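Local coordinates for kinesin-like protein KIF19 (Mus musculus, PDB 5GSZ), which walks toward microtubule plus ends on ATP and depolymerises microtubules at the tips of motile cilia, thereby regulating cilium length, at residues A321-A326 with E331-T336. Sequence-based numbering, arbitrary orientation.
Sequences AHISPA and EESRNT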
loop_
_atom_site.group_PDB
_atom_site.type_symbol
_atom_site.label_atom_id
_atom_site.label_comp_id
_atom_site.label_asym_id
_atom_site.label_seq_id
_atom_site.Cartn_x
_atom_site.Cartn_y
_atom_site.Cartn_z
ATOM N N ALA A 321 6.262 -4.809 0.331
ATOM C CA ALA A 321 7.047 -4.726 -0.892
ATOM C C ALA A 321 6.878 -5.987 -1.738
ATOM O O ALA A 321 6.766 -7.098 -1.212
ATOM C CB ALA A 321 8.519 -4.519 -0.552
ATOM N N HIS A 322 6.892 -5.807 -3.060
ATOM C CA HIS A 322 6.671 -6.877 -4.031
ATOM C C HIS A 322 7.819 -6.950 -5.024
ATOM O O HIS A 322 8.276 -5.916 -5.517
ATOM C CB HIS A 322 5.356 -6.644 -4.796
ATOM C CG HIS A 322 4.148 -6.646 -3.915
ATOM N ND1 HIS A 322 3.758 -5.544 -3.183
ATOM C CD2 HIS A 322 3.258 -7.624 -3.629
ATOM C CE1 HIS A 322 2.671 -5.842 -2.497
ATOM N NE2 HIS A 322 2.351 -7.101 -2.745
ATOM N N ILE A 323 8.278 -8.166 -5.337
ATOM C CA ILE A 323 9.281 -8.368 -6.383
ATOM C C ILE A 323 8.900 -9.555 -7.254
ATOM O O ILE A 323 8.131 -10.437 -6.860
ATOM C CB ILE A 323 10.727 -8.606 -5.864
ATOM C CG1 ILE A 323 10.837 -9.968 -5.180
ATOM C CG2 ILE A 323 11.214 -7.455 -4.965
ATOM C CD1 ILE A 323 12.222 -10.288 -4.677
ATOM N N SER A 324 9.463 -9.558 -8.449
ATOM C CA SER A 324 9.543 -10.735 -9.292
ATOM C C SER A 324 10.727 -11.603 -8.861
ATOM O O SER A 324 11.754 -11.088 -8.403
ATOM C CB SER A 324 9.704 -10.330 -10.750
ATOM O OG SER A 324 9.912 -11.458 -11.573
ATOM N N PRO A 325 10.606 -12.924 -8.966
ATOM C CA PRO A 325 11.767 -13.793 -8.718
ATOM C C PRO A 325 12.641 -13.974 -9.944
ATOM O O PRO A 325 13.630 -14.710 -9.875
ATOM C CB PRO A 325 11.116 -15.121 -8.309
ATOM C CG PRO A 325 9.786 -15.134 -9.042
ATOM C CD PRO A 325 9.385 -13.692 -9.289
ATOM N N ALA A 326 12.294 -13.294 -11.035
ATOM C CA ALA A 326 12.927 -13.496 -12.326
ATOM C C ALA A 326 14.277 -12.790 -12.435
ATOM O O ALA A 326 14.433 -11.626 -12.032
ATOM C CB ALA A 326 12.006 -12.993 -13.430
ATOM N N GLU A 331 17.528 -5.968 -11.440
ATOM C CA GLU A 331 17.878 -4.611 -11.037
ATOM C C GLU A 331 16.752 -3.959 -10.246
ATOM O O GLU A 331 16.996 -3.378 -9.180
ATOM C CB GLU A 331 18.251 -3.768 -12.264
ATOM N N GLU A 332 15.510 -4.055 -10.737
ATOM C CA GLU A 332 14.396 -3.566 -9.935
ATOM C C GLU A 332 14.271 -4.322 -8.623
ATOM O O GLU A 332 13.960 -3.723 -7.593
ATOM C CB GLU A 332 13.075 -3.665 -10.673
ATOM C CG GLU A 332 13.126 -3.361 -12.120
ATOM C CD GLU A 332 11.736 -3.370 -12.712
ATOM O OE1 GLU A 332 11.035 -4.407 -12.555
ATOM O OE2 GLU A 332 11.347 -2.339 -13.312
ATOM N N SER A 333 14.468 -5.643 -8.636
ATOM C CA SER A 333 14.324 -6.383 -7.390
ATOM C C SER A 333 15.322 -5.885 -6.358
ATOM O O SER A 333 14.984 -5.728 -5.177
ATOM C CB SER A 333 14.477 -7.886 -7.632
ATOM O OG SER A 333 13.351 -8.413 -8.322
ATOM N N ARG A 334 16.548 -5.595 -6.796
ATOM C CA ARG A 334 17.579 -5.122 -5.880
ATOM C C ARG A 334 17.275 -3.712 -5.372
ATOM O O ARG A 334 17.452 -3.424 -4.186
ATOM C CB ARG A 334 18.949 -5.176 -6.562
ATOM C CG ARG A 334 20.011 -4.369 -5.834
ATOM C CD ARG A 334 21.380 -4.514 -6.455
ATOM N NE ARG A 334 21.434 -3.977 -7.811
ATOM C CZ ARG A 334 22.544 -3.916 -8.529
ATOM N NH1 ARG A 334 23.672 -4.354 -8.007
ATOM N NH2 ARG A 334 22.524 -3.433 -9.759
ATOM N N ASN A 335 16.800 -2.825 -6.239
ATOM C CA ASN A 335 16.315 -1.543 -5.754
ATOM C C ASN A 335 15.226 -1.739 -4.705
ATOM O O ASN A 335 15.253 -1.116 -3.638
ATOM C CB ASN A 335 15.815 -0.693 -6.922
ATOM C CG ASN A 335 16.942 -0.227 -7.814
ATOM O OD1 ASN A 335 18.110 -0.287 -7.426
ATOM N ND2 ASN A 335 16.608 0.250 -9.005
ATOM N N THR A 336 14.276 -2.630 -4.975
ATOM C CA THR A 336 13.171 -2.809 -4.042
ATOM C C THR A 336 13.675 -3.361 -2.715
ATOM O O THR A 336 13.413 -2.781 -1.651
ATOM C CB THR A 336 12.092 -3.712 -4.655
ATOM O OG1 THR A 336 11.701 -3.187 -5.928
ATOM C CG2 THR A 336 10.858 -3.786 -3.759
HETATM O O HOH W 1 14.373 -10.776 -9.564
HETATM O O HOH W 2 11.109 -7.201 -9.166
#
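With CG2 turned opposite its backbone N, Thr336 presents a methyl to the strand, while in Ile323 CG1 lies between the backbone N and the carbonyl carbon (chi1 70°), which puts CG2 anti to the carbonyl carbon and facing the helix, and the two branches meet. Ile323 CG2 lies 3.9 Å from Thr336 CB, and Thr336 CG2 also reaches Ala321 CB at 4.0 Å. The branched aliphatic chain of Ile323 suits a buried place, packing on the helix through CG2 and also touching Leu16 of strand 12-18. Threonine suits its place because its two branches do different work: the methyl faces the strand, whereas OG1 turns back to its own helix and donates to Glu332 O at 2.9 Å. That donor stands 38° out of the carbonyl plane, on an oxygen that also takes the Thr336 amide, so the buried hydroxyl is satisfied and the methyl is held toward the strand. The small Ala321 side chain is consistent with the close approach of that methyl.

One turn earlier, Ser333 OG sits 3.6 Å from Ile323 CB and is bonded to two waters. It donates to one, which in turn donates to Ser324 O and Ala326 O; the other donates to Ser333 OG at 2.7 Å and accepts from Ser324 N. A compact hydroxyl thus links the helix to backbone groups just beyond the strand's end. Ser324 OG is engaged elsewhere, bonded to Glu25 and accepting from Ala326 N in an ST turn.

The segments run nearly antiparallel, at 161°. Thr336 also touches Pro105 of the ADP pocket. This is the kinesin motor-domain arrangement in which the last helix, 330-340, turns back along central strand 315-323, beside the P-loop.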